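PDB 4M88: extracellular ligand-binding receptor from Verminephrobacter eiseniae, which probably binds an amino acid outside the cytoplasm and delivers it to an ABC transporter for uptake. Local coordinates for residues 5-10 / 72-77; 27-32 / 48-53; 40-45 / 308-313; 97-102 / 117-122. All blocks are in the same frame, centred on the assembly; numbering follows the deposited sequence.

Interaction 1 of 4, residues 5-10 / 72-77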
loop_
_atom_site.group_PDB
_atom_site.type_symbol
_atom_site.label_atom_id
_atom_site.label_comp_id
_atom_site.label_asym_id
_atom_site.label_seq_id
_atom_site.Cartn_x
_atom_site.Cartn_y
_atom_site.Cartn_z
ATOM N N ILE A 5 14.251 16.481 -14.197
ATOM C CA ILE A 5 14.342 15.292 -13.372
ATOM C C ILE A 5 13.221 14.360 -13.772
ATOM O O ILE A 5 12.045 14.676 -13.605
ATOM C CB ILE A 5 14.239 15.634 -11.874
ATOM C CG1 ILE A 5 15.411 16.529 -11.456
ATOM C CG2 ILE A 5 14.222 14.354 -11.045
ATOM C CD1 ILE A 5 15.181 17.275 -10.153
ATOM N N VAL A 6 13.591 13.209 -14.320
ATOM C CA VAL A 6 12.606 12.249 -14.798
ATOM C C VAL A 6 12.279 11.192 -13.747
ATOM O O VAL A 6 13.180 10.594 -13.158
ATOM C CB VAL A 6 13.111 11.537 -16.065
ATOM C CG1 VAL A 6 12.081 10.526 -16.550
ATOM C CG2 VAL A 6 13.425 12.558 -17.149
ATOM N N LEU A 7 10.992 10.986 -13.504
ATOM C CA LEU A 7 10.542 9.902 -12.628
ATOM C C LEU A 7 9.559 9.070 -13.417
ATOM O O LEU A 7 8.902 9.576 -14.330
ATOM C CB LEU A 7 9.848 10.466 -11.393
ATOM C CG LEU A 7 10.665 11.474 -10.581
ATOM C CD1 LEU A 7 9.792 12.187 -9.565
ATOM C CD2 LEU A 7 11.860 10.790 -9.895
ATOM N N GLY A 8 9.446 7.791 -13.086
ATOM C CA GLY A 8 8.540 6.938 -13.831
ATOM C C GLY A 8 7.554 6.260 -12.914
ATOM O O GLY A 8 7.877 5.953 -11.765
ATOM N N GLN A 9 6.335 6.046 -13.396
ATOM C CA GLN A 9 5.430 5.155 -12.688
ATOM C C GLN A 9 4.951 4.080 -13.639
ATOM O O GLN A 9 4.250 4.369 -14.626
ATOM C CB GLN A 9 4.224 5.889 -12.092
ATOM C CG GLN A 9 3.283 4.931 -11.340
ATOM C CD GLN A 9 1.921 5.536 -11.021
ATOM O OE1 GLN A 9 1.645 6.685 -11.357
ATOM N NE2 GLN A 9 1.052 4.741 -10.390
ATOM N N ILE A 10 5.342 2.842 -13.360
ATOM C CA ILE A 10 4.766 1.702 -14.057
ATOM C C ILE A 10 3.654 1.159 -13.176
ATOM O O ILE A 10 3.875 0.850 -12.005
ATOM C CB ILE A 10 5.796 0.601 -14.310
ATOM C CG1 ILE A 10 6.956 1.141 -15.159
ATOM C CG2 ILE A 10 5.140 -0.568 -15.009
ATOM C CD1 ILE A 10 8.078 0.120 -15.376
ATOM N N PRO A 72 15.083 7.408 -15.902
ATOM C CA PRO A 72 14.457 7.953 -14.691
ATOM C C PRO A 72 15.407 7.818 -13.500
ATOM O O PRO A 72 16.229 6.892 -13.479
ATOM C CB PRO A 72 13.247 7.037 -14.484
ATOM C CG PRO A 72 13.699 5.703 -15.049
ATOM C CD PRO A 72 14.584 6.053 -16.225
ATOM N N LEU A 73 15.313 8.732 -12.536
ATOM C CA LEU A 73 16.067 8.594 -11.288
ATOM C C LEU A 73 15.410 7.530 -10.435
ATOM O O LEU A 73 16.084 6.789 -9.704
ATOM C CB LEU A 73 16.069 9.907 -10.498
ATOM C CG LEU A 73 17.175 10.908 -10.821
ATOM C CD1 LEU A 73 17.006 11.459 -12.213
ATOM C CD2 LEU A 73 17.185 12.034 -9.806
ATOM N N ALA A 74 14.085 7.473 -10.523
ATOM C CA ALA A 74 13.314 6.575 -9.669
ATOM C C ALA A 74 12.053 6.124 -10.364
ATOM O O ALA A 74 11.473 6.864 -11.169
ATOM C CB ALA A 74 12.949 7.267 -8.345
ATOM N N LEU A 75 11.649 4.893 -10.050
ATOM C CA LEU A 75 10.320 4.402 -10.371
ATOM C C LEU A 75 9.527 4.496 -9.083
ATOM O O LEU A 75 10.001 4.078 -8.026
ATOM C CB LEU A 75 10.387 2.950 -10.852
ATOM C CG LEU A 75 11.122 2.774 -12.178
ATOM C CD1 LEU A 75 11.232 1.297 -12.547
ATOM C CD2 LEU A 75 10.423 3.546 -13.307
ATOM N N ILE A 76 8.332 5.067 -9.166
ATOM C CA ILE A 76 7.574 5.374 -7.962
ATOM C C ILE A 76 6.443 4.389 -7.772
ATOM O O ILE A 76 5.593 4.247 -8.650
ATOM C CB ILE A 76 6.966 6.788 -7.998
ATOM C CG1 ILE A 76 8.026 7.835 -8.333
ATOM C CG2 ILE A 76 6.273 7.101 -6.649
ATOM C CD1 ILE A 76 9.154 7.879 -7.333
ATOM N N SER A 77 6.463 3.703 -6.629
ATOM C CA SER A 77 5.351 2.863 -6.161
ATOM C C SER A 77 4.727 1.931 -7.218
ATOM O O SER A 77 3.545 2.061 -7.541
ATOM C CB SER A 77 4.270 3.739 -5.510
ATOM O OG SER A 77 3.418 2.956 -4.693
HETATM O O HOH W 1 2.089 1.856 -9.845
HETATM O O HOH W 2 6.282 2.239 -10.781
#
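Gly8 packs against Leu75 where the parallel strands 4-11 and 74-76 lie side by side in the five-stranded sheet. Leu75 CD2 sits 3.9 Å from Gly8 CA, and a CB on Gly8 would run into that methyl. Backbone bonds hold the glycine through both its polar atoms: Gly8 N gives to Ala74 O at 2.9 Å, and Gly8 O takes Ile76 N at 2.8 Å. A third bond runs from Leu73 N to Val6 O. Beside this tight stretch Leu7 CD2 meets Ala74 CB at 4.0 Å, and helices 18-37 and 286-303 cover both Leu7 and Ile76.

Past Gly8 the strands, whose directions differ by 39°, part, and water takes over. One water accepts from Ile10 N at 2.8 Å and donates to Ile76 O; another accepts from Gln9 NE2 and donates to Ile10 O and Ser77 O. Gln9 CG, anti to the backbone N (chi1 -180°), rests 3.6 Å from Ile76 O, while Gln9 OE1 accepts a bond from Asn25 ND2. The chemistry implies a pairing fixed by main-chain bonds at its tight end and completed by waters that bridge main-chain N-H and carbonyl groups where the strands separate.

Interaction 2 of 4, residues 27-32 / 48-53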
loop_
_atom_site.group_PDB
_atom_site.type_symbol
_atom_site.label_atom_id
_atom_site.label_comp_id
_atom_site.label_asym_id
_atom_site.label_seq_id
_atom_site.Cartn_x
_atom_site.Cartn_y
_atom_site.Cartn_z
ATOM N N GLY A 27 -1.846 11.115 -6.679
ATOM C CA GLY A 27 -1.051 11.584 -5.554
ATOM C C GLY A 27 0.351 11.961 -5.983
ATOM O O GLY A 27 0.922 12.952 -5.516
ATOM N N ILE A 28 0.922 11.168 -6.882
ATOM C CA ILE A 28 2.260 11.467 -7.378
ATOM C C ILE A 28 2.247 12.795 -8.132
ATOM O O ILE A 28 3.094 13.658 -7.891
ATOM C CB ILE A 28 2.772 10.341 -8.301
ATOM C CG1 ILE A 28 3.012 9.057 -7.501
ATOM C CG2 ILE A 28 4.055 10.753 -9.011
ATOM C CD1 ILE A 28 3.204 7.818 -8.405
ATOM N N LYS A 29 1.270 12.977 -9.023
ATOM C CA LYS A 29 1.185 14.211 -9.797
ATOM C C LYS A 29 0.938 15.414 -8.912
ATOM O O LYS A 29 1.476 16.499 -9.161
ATOM C CB LYS A 29 0.061 14.116 -10.824
ATOM C CG LYS A 29 0.353 13.177 -11.961
ATOM C CD LYS A 29 -0.872 13.075 -12.841
ATOM C CE LYS A 29 -0.537 12.443 -14.170
ATOM N NZ LYS A 29 -1.756 12.032 -14.908
ATOM N N ALA A 30 0.107 15.225 -7.889
ATOM C CA ALA A 30 -0.181 16.284 -6.932
ATOM C C ALA A 30 1.109 16.752 -6.262
ATOM O O ALA A 30 1.345 17.956 -6.158
ATOM C CB ALA A 30 -1.201 15.826 -5.896
ATOM N N TYR A 31 1.955 15.824 -5.829
ATOM C CA TYR A 31 3.228 16.244 -5.239
ATOM C C TYR A 31 4.124 16.953 -6.257
ATOM O O TYR A 31 4.676 18.030 -5.968
ATOM C CB TYR A 31 4.009 15.095 -4.600
ATOM C CG TYR A 31 5.377 15.591 -4.182
ATOM C CD1 TYR A 31 5.517 16.439 -3.088
ATOM C CD2 TYR A 31 6.516 15.276 -4.922
ATOM C CE1 TYR A 31 6.763 16.938 -2.720
ATOM C CE2 TYR A 31 7.765 15.776 -4.564
ATOM C CZ TYR A 31 7.879 16.601 -3.464
ATOM O OH TYR A 31 9.118 17.086 -3.092
ATOM N N LEU A 32 4.293 16.344 -7.431
ATOM C CA LEU A 32 5.162 16.920 -8.463
ATOM C C LEU A 32 4.761 18.338 -8.850
ATOM O O LEU A 32 5.621 19.196 -9.051
ATOM C CB LEU A 32 5.215 16.020 -9.698
ATOM C CG LEU A 32 5.832 14.647 -9.427
ATOM C CD1 LEU A 32 6.017 13.901 -10.735
ATOM C CD2 LEU A 32 7.147 14.755 -8.669
ATOM N N LEU A 48 6.999 13.365 -14.911
ATOM C CA LEU A 48 6.596 11.986 -14.691
ATOM C C LEU A 48 6.206 11.374 -16.016
ATOM O O LEU A 48 5.466 11.978 -16.794
ATOM C CB LEU A 48 5.397 11.923 -13.743
ATOM C CG LEU A 48 4.915 10.509 -13.417
ATOM C CD1 LEU A 48 5.906 9.766 -12.512
ATOM C CD2 LEU A 48 3.518 10.537 -12.794
ATOM N N PHE A 49 6.710 10.185 -16.301
ATOM C CA PHE A 49 6.118 9.435 -17.394
ATOM C C PHE A 49 5.447 8.222 -16.795
ATOM O O PHE A 49 5.769 7.813 -15.674
ATOM C CB PHE A 49 7.145 9.039 -18.436
ATOM C CG PHE A 49 8.091 7.990 -17.971
ATOM C CD1 PHE A 49 7.815 6.648 -18.187
ATOM C CD2 PHE A 49 9.258 8.342 -17.316
ATOM C CE1 PHE A 49 8.684 5.669 -17.741
ATOM C CE2 PHE A 49 10.143 7.372 -16.879
ATOM C CZ PHE A 49 9.856 6.037 -17.087
ATOM N N GLU A 50 4.505 7.658 -17.537
ATOM C CA GLU A 50 3.705 6.552 -17.044
ATOM C C GLU A 50 3.735 5.431 -18.046
ATOM O O GLU A 50 3.915 5.653 -19.250
ATOM C CB GLU A 50 2.257 7.000 -16.824
ATOM C CG GLU A 50 2.102 8.056 -15.745
ATOM C CD GLU A 50 1.381 9.298 -16.229
ATOM O OE1 GLU A 50 1.298 9.511 -17.458
ATOM O OE2 GLU A 50 0.901 10.065 -15.373
ATOM N N ALA A 51 3.535 4.215 -17.560
ATOM C CA ALA A 51 3.492 3.068 -18.445
ATOM C C ALA A 51 2.560 2.058 -17.804
ATOM O O ALA A 51 2.592 1.874 -16.588
ATOM C CB ALA A 51 4.884 2.484 -18.631
ATOM N N ASP A 52 1.731 1.419 -18.623
ATOM C CA ASP A 52 0.716 0.485 -18.138
ATOM C C ASP A 52 1.223 -0.954 -18.203
ATOM O O ASP A 52 1.551 -1.442 -19.286
ATOM C CB ASP A 52 -0.549 0.651 -18.994
ATOM C CG ASP A 52 -1.678 -0.282 -18.595
ATOM O OD1 ASP A 52 -1.679 -0.813 -17.465
ATOM O OD2 ASP A 52 -2.592 -0.471 -19.430
ATOM N N ASP A 53 1.286 -1.628 -17.048
ATOM C CA ASP A 53 1.705 -3.033 -17.002
ATOM C C ASP A 53 0.520 -3.985 -17.076
ATOM O O ASP A 53 0.694 -5.211 -17.134
ATOM C CB ASP A 53 2.599 -3.326 -15.769
ATOM C CG ASP A 53 1.859 -3.178 -14.420
ATOM O OD1 ASP A 53 0.678 -3.591 -14.307
ATOM O OD2 ASP A 53 2.477 -2.657 -13.447
#
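Leu48 of strand 45-52 points toward helix 18-37 and has more surface buried here than any other residue of the contact. Leu48 CB meets Leu32 CD1 at 3.7 Å. Farther out, Leu48 CD2 meets Ile28 CG2 at 3.8 Å. The other methyl, Leu48 CD1, is only slightly more distant from Ile28 CG2, at 4.1 Å. Both helix side chains cross Leu48 at about a right angle. CG of Leu48 stands anti to the backbone N (chi1 -179°), and from there the branch carries its two methyls to Ile28. The helix and strand run nearly antiparallel, 169° between the directions of the two short segments with axes 10.5 Å apart, as expected for the crossover helix and second strand of a beta-alpha-beta unit that starts with strand 4-11. That first strand adds Leu7 beside Leu32 and Gln9 beside Ile28.

Lys29 has the next largest buried area. Its CG passes 4.2 Å from Leu48 CD2, and the extended chain then crosses Glu50 at about a right angle, setting Lys29 NZ 3.3 Å from Glu50 OE2 in a salt bridge at the more exposed margin. Asn25, one turn earlier on the helix, bonds to both charged groups: its OD1 accepts from Lys29 NZ, and its ND2 donates to Glu50 OE2.

Interaction 3 of 4, residues 40-45 / 308-313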
loop_
_atom_site.group_PDB
_atom_site.type_symbol
_atom_site.label_atom_id
_atom_site.label_comp_id
_atom_site.label_asym_id
_atom_site.label_seq_id
_atom_site.Cartn_x
_atom_site.Cartn_y
_atom_site.Cartn_z
ATOM N N GLY A 40 10.925 23.298 -8.370
ATOM C CA GLY A 40 11.563 22.022 -8.656
ATOM C C GLY A 40 12.732 21.760 -7.723
ATOM O O GLY A 40 12.733 22.185 -6.566
ATOM N N ILE A 41 13.740 21.062 -8.223
ATOM C CA ILE A 41 14.897 20.751 -7.400
ATOM C C ILE A 41 16.200 21.129 -8.100
ATOM O O ILE A 41 16.399 20.791 -9.262
ATOM C CB ILE A 41 14.884 19.269 -7.000
ATOM C CG1 ILE A 41 13.720 19.023 -6.030
ATOM C CG2 ILE A 41 16.212 18.867 -6.376
ATOM C CD1 ILE A 41 13.221 17.597 -5.979
ATOM N N ARG A 42 17.070 21.834 -7.382
ATOM C CA ARG A 42 18.400 22.203 -7.885
ATOM C C ARG A 42 18.342 22.810 -9.284
ATOM O O ARG A 42 19.126 22.429 -10.160
ATOM C CB ARG A 42 19.338 20.983 -7.899
ATOM C CG ARG A 42 19.769 20.476 -6.521
ATOM C CD ARG A 42 20.647 19.225 -6.631
ATOM N NE ARG A 42 21.742 19.240 -5.661
ATOM C CZ ARG A 42 23.025 19.396 -5.975
ATOM N NH1 ARG A 42 23.395 19.535 -7.239
ATOM N NH2 ARG A 42 23.945 19.403 -5.021
ATOM N N GLY A 43 17.403 23.728 -9.498
ATOM C CA GLY A 43 17.233 24.336 -10.806
ATOM C C GLY A 43 16.482 23.517 -11.853
ATOM O O GLY A 43 16.445 23.912 -13.017
ATOM N N GLN A 44 15.879 22.394 -11.471
ATOM C CA GLN A 44 15.268 21.501 -12.463
ATOM C C GLN A 44 13.828 21.071 -12.160
ATOM O O GLN A 44 13.502 20.669 -11.046
ATOM C CB GLN A 44 16.133 20.256 -12.666
ATOM C CG GLN A 44 17.488 20.539 -13.305
ATOM C CD GLN A 44 18.099 19.301 -13.949
ATOM O OE1 GLN A 44 17.400 18.344 -14.270
ATOM N NE2 GLN A 44 19.412 19.320 -14.139
ATOM N N LYS A 45 12.974 21.138 -13.176
ATOM C CA LYS A 45 11.589 20.706 -13.045
ATOM C C LYS A 45 11.503 19.181 -12.952
ATOM O O LYS A 45 12.326 18.467 -13.529
ATOM C CB LYS A 45 10.777 21.201 -14.251
ATOM C CG LYS A 45 9.359 20.642 -14.335
ATOM C CD LYS A 45 8.698 20.941 -15.686
ATOM C CE LYS A 45 7.276 20.383 -15.753
ATOM N NZ LYS A 45 6.536 20.893 -16.946
ATOM N N THR A 308 24.236 15.540 -3.320
ATOM C CA THR A 308 25.186 16.324 -4.098
ATOM C C THR A 308 24.916 16.311 -5.601
ATOM O O THR A 308 25.654 16.929 -6.369
ATOM C CB THR A 308 26.650 15.887 -3.827
ATOM O OG1 THR A 308 26.804 14.499 -4.144
ATOM C CG2 THR A 308 27.020 16.115 -2.362
ATOM N N GLY A 309 23.860 15.623 -6.022
ATOM C CA GLY A 309 23.550 15.554 -7.439
ATOM C C GLY A 309 22.193 14.978 -7.799
ATOM O O GLY A 309 21.387 14.624 -6.929
ATOM N N LEU A 310 21.947 14.884 -9.103
ATOM C CA LEU A 310 20.670 14.399 -9.615
ATOM C C LEU A 310 20.827 13.131 -10.448
ATOM O O LEU A 310 20.347 13.067 -11.578
ATOM C CB LEU A 310 19.980 15.485 -10.448
ATOM C CG LEU A 310 19.617 16.779 -9.717
ATOM C CD1 LEU A 310 19.014 17.817 -10.673
ATOM C CD2 LEU A 310 18.664 16.507 -8.562
ATOM N N SER A 311 21.491 12.121 -9.897
ATOM C CA SER A 311 21.504 10.803 -10.532
ATOM C C SER A 311 20.826 9.789 -9.616
ATOM O O SER A 311 20.557 10.074 -8.441
ATOM C CB SER A 311 22.927 10.353 -10.855
ATOM O OG SER A 311 23.671 10.133 -9.666
ATOM N N ALA A 312 20.536 8.606 -10.159
ATOM C CA ALA A 312 19.994 7.512 -9.356
ATOM C C ALA A 312 20.966 7.166 -8.227
ATOM O O ALA A 312 20.539 6.891 -7.098
ATOM C CB ALA A 312 19.734 6.293 -10.215
ATOM N N ALA A 313 22.261 7.164 -8.536
ATOM C CA ALA A 313 23.281 6.890 -7.523
ATOM C C ALA A 313 23.243 7.923 -6.386
ATOM O O ALA A 313 23.334 7.557 -5.211
ATOM C CB ALA A 313 24.651 6.828 -8.149
#
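Leu310 reaches into the turn 41-44 and splits its two methyls between different neighbours. Leu310 CD1 comes 3.7 Å from Gln44 CD, touching the amide end of that side chain; Leu310 CD2 lies 3.9 Å from Arg42 CD and 4.0 Å from Ile41 CG2. Arg42 and Gln44 each slide past the leucine in the opposite direction, whereas Ile41 slants across it. An alanine in place of Leu310 would probably open a gap between the two loops and leave Gln44 CD, Arg42 CD and Ile41 CG2 without this apolar neighbour.

The three partners of Leu310 sit on a type I' beta turn from Ile41 to Gln44, in the connection between helix 18-37 and strand 45-52. It is closed by Ile41 N to Gln44 O at 2.9 Å and Gln44 N to Ile41 O at 2.8 Å.

Beyond Leu310 the Arg42 guanidinium reaches the backbone of 308-309. One of its faces lies over the peptide link, with Gly309 N 3.8 Å above the plane at the centre and Thr308 C nearer the rim. NH2 of Arg42 is 3.3 Å from Thr308 O, but the angle is too poor for a hydrogen bond. Farther out, Ile5 backs Ile41, Gln44 and Leu310, and Leu302 of helix 286-303 also touches Ile41. On the partner loop, Ser311 follows Leu310 as N-cap of helix 312-321.

Interaction 4 of 4, residues 97-102 / 117-122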
loop_
_atom_site.group_PDB
_atom_site.type_symbol
_atom_site.label_atom_id
_atom_site.label_comp_id
_atom_site.label_asym_id
_atom_site.label_seq_id
_atom_site.Cartn_x
_atom_site.Cartn_y
_atom_site.Cartn_z
ATOM N N PRO A 97 20.492 1.360 -13.365
ATOM C CA PRO A 97 20.771 2.553 -12.556
ATOM C C PRO A 97 19.487 3.284 -12.173
ATOM O O PRO A 97 19.146 4.332 -12.729
ATOM C CB PRO A 97 21.623 3.421 -13.488
ATOM C CG PRO A 97 21.197 3.011 -14.885
ATOM C CD PRO A 97 20.909 1.529 -14.771
ATOM N N VAL A 98 18.770 2.724 -11.212
ATOM C CA VAL A 98 17.498 3.297 -10.809
ATOM C C VAL A 98 17.233 2.912 -9.362
ATOM O O VAL A 98 17.824 1.968 -8.847
ATOM C CB VAL A 98 16.362 2.785 -11.720
ATOM C CG1 VAL A 98 16.006 1.334 -11.386
ATOM C CG2 VAL A 98 15.121 3.682 -11.611
ATOM N N VAL A 99 16.369 3.662 -8.691
ATOM C CA VAL A 99 15.888 3.234 -7.394
ATOM C C VAL A 99 14.378 3.095 -7.510
ATOM O O VAL A 99 13.731 3.826 -8.285
ATOM C CB VAL A 99 16.267 4.233 -6.296
ATOM C CG1 VAL A 99 15.730 5.544 -6.621
ATOM C CG2 VAL A 99 15.701 3.818 -4.996
ATOM N N VAL A 100 13.823 2.122 -6.797
ATOM C CA VAL A 100 12.377 1.928 -6.796
ATOM C C VAL A 100 11.885 2.358 -5.430
ATOM O O VAL A 100 12.359 1.859 -4.414
ATOM C CB VAL A 100 11.982 0.458 -7.034
ATOM C CG1 VAL A 100 10.462 0.329 -7.042
ATOM C CG2 VAL A 100 12.549 -0.050 -8.356
ATOM N N VAL A 101 10.975 3.321 -5.404
ATOM C CA VAL A 101 10.548 3.906 -4.139
ATOM C C VAL A 101 9.113 3.511 -3.872
ATOM O O VAL A 101 8.191 3.940 -4.580
ATOM C CB VAL A 101 10.714 5.434 -4.117
ATOM C CG1 VAL A 101 10.160 6.016 -2.820
ATOM C CG2 VAL A 101 12.184 5.801 -4.276
ATOM N N ASN A 102 8.964 2.670 -2.853
ATOM C CA ASN A 102 7.698 2.058 -2.452
ATOM C C ASN A 102 7.269 0.928 -3.382
ATOM O O ASN A 102 7.675 0.861 -4.551
ATOM C CB ASN A 102 6.573 3.084 -2.269
ATOM C CG ASN A 102 5.518 2.611 -1.275
ATOM O OD1 ASN A 102 5.853 2.064 -0.215
ATOM N ND2 ASN A 102 4.244 2.787 -1.622
ATOM N N LYS A 117 18.006 -1.931 -4.079
ATOM C CA LYS A 117 17.566 -0.724 -4.780
ATOM C C LYS A 117 16.061 -0.452 -4.609
ATOM O O LYS A 117 15.521 0.494 -5.178
ATOM C CB LYS A 117 17.919 -0.815 -6.273
ATOM C CG LYS A 117 19.421 -0.832 -6.552
ATOM C CD LYS A 117 19.680 -0.920 -8.052
ATOM C CE LYS A 117 21.155 -1.116 -8.342
ATOM N NZ LYS A 117 21.373 -1.253 -9.805
ATOM N N PHE A 118 15.398 -1.285 -3.813
ATOM C CA PHE A 118 13.943 -1.268 -3.663
ATOM C C PHE A 118 13.648 -0.787 -2.236
ATOM O O PHE A 118 13.983 -1.475 -1.259
ATOM C CB PHE A 118 13.440 -2.698 -3.908
ATOM C CG PHE A 118 11.941 -2.852 -3.951
ATOM C CD1 PHE A 118 11.102 -1.761 -4.125
ATOM C CD2 PHE A 118 11.379 -4.121 -3.804
ATOM C CE1 PHE A 118 9.704 -1.926 -4.166
ATOM C CE2 PHE A 118 9.996 -4.304 -3.829
ATOM C CZ PHE A 118 9.151 -3.197 -4.014
ATOM N N PHE A 119 13.092 0.421 -2.117
ATOM C CA PHE A 119 12.864 1.064 -0.809
ATOM C C PHE A 119 11.383 1.066 -0.501
ATOM O O PHE A 119 10.573 1.191 -1.411
ATOM C CB PHE A 119 13.375 2.513 -0.819
ATOM C CG PHE A 119 14.871 2.625 -0.865
ATOM C CD1 PHE A 119 15.595 2.849 0.296
ATOM C CD2 PHE A 119 15.555 2.488 -2.067
ATOM C CE1 PHE A 119 16.979 2.950 0.268
ATOM C CE2 PHE A 119 16.952 2.587 -2.114
ATOM C CZ PHE A 119 17.659 2.817 -0.940
ATOM N N HIS A 120 11.017 0.922 0.775
ATOM C CA HIS A 120 9.597 0.803 1.117
ATOM C C HIS A 120 9.160 1.949 2.005
ATOM O O HIS A 120 9.778 2.210 3.028
ATOM C CB HIS A 120 9.339 -0.533 1.817
ATOM C CG HIS A 120 9.824 -1.703 1.027
ATOM N ND1 HIS A 120 9.082 -2.268 0.009
ATOM C CD2 HIS A 120 11.003 -2.368 1.050
ATOM C CE1 HIS A 120 9.777 -3.251 -0.540
ATOM N NE2 HIS A 120 10.948 -3.328 0.069
ATOM N N VAL A 121 8.101 2.640 1.596
ATOM C CA VAL A 121 7.591 3.779 2.347
ATOM C C VAL A 121 6.473 3.326 3.298
ATOM O O VAL A 121 6.334 3.857 4.391
ATOM C CB VAL A 121 7.106 4.892 1.391
ATOM C CG1 VAL A 121 6.491 6.038 2.160
ATOM C CG2 VAL A 121 8.287 5.404 0.559
ATOM N N ARG A 122 5.678 2.350 2.879
ATOM C CA ARG A 122 4.620 1.840 3.747
ATOM C C ARG A 122 5.166 0.739 4.641
ATOM O O ARG A 122 6.100 0.020 4.263
ATOM C CB ARG A 122 3.465 1.270 2.921
ATOM C CG ARG A 122 3.918 0.143 1.988
ATOM C CD ARG A 122 2.743 -0.699 1.529
ATOM N NE ARG A 122 1.633 0.159 1.120
ATOM C CZ ARG A 122 0.354 -0.121 1.344
ATOM N NH1 ARG A 122 -0.597 0.712 0.931
ATOM N NH2 ARG A 122 0.026 -1.243 1.977
#
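Asn102 and Val121 meet just beyond the paired parallel strands 99-101 and 118-119, the two strands of a beta-alpha-beta unit whose helix is 108-111. Along the strands Val100 N gives to Lys117 O and Phe119 N to Val100 O, both nearly straight; the next bond, from Asn102 N to Phe119 O, is short and bent. From there the Asn102 side chain leads on: Asn102 CB lies 4.0 Å from Val121 CG2, and CG, anti to the backbone N (chi1 -153°), lies 3.9 Å from Val121 CB. At the tip Asn102 OD1 accepts two main-chain bonds, from Val121 N at 2.9 Å and from Arg122 N at 3.1 Å. The other branch, ND2, turns to Glu290 and Ser77; Glu290, on helix 286-303, also forms a salt bridge with Arg122. An alanine in place of Asn102 would probably leave Val121 N and Arg122 N without their acceptor and Glu290 without one of its donors.

The aromatic side chains occupy opposite faces of the sheet. Phe118 shares its face with Val100, whose CG1 is 3.6 Å from Phe118 CD1, and the ring turns its edge to Asn102 O, 3.5 Å from Phe118 CE1. On the other face Val99 CG2 approaches Phe119 CD2 to 3.2 Å, a doubtfully short contact, and Phe334 meets the Phe119 ring edge-to-face. Lys117 lays its chain by Val98 O and gives NZ to Ala96 O and Leu93 O. At Asn102 OD1 the donors Val121 N and Arg122 N both arrive from the same face of the amide, tilted 28° and 32° from its plane.

In the fold
From the N terminus, strand 4-11 enters interaction 1, whose loop closes when the chain returns at 72-77. Nested inside that loop is interaction 2, which closes between helix 18-37 and strand 45-52. The turn between those two elements opens interaction 3, which closes only at 308-313, so it crosses both earlier contacts. Interaction 4 comes in series after interactions 1 and 2 and lies nested within the long loop of interaction 3. Interactions 1, 2 and 4 share one parallel sheet: Phe49 pairs with strand 4-11, and Val101 with strand 74-76. Interaction 3 brings 308-313, at the start of helix 312-321, back beside this sheet, where Ala312 packs on Pro97 just ahead of strand 99-101.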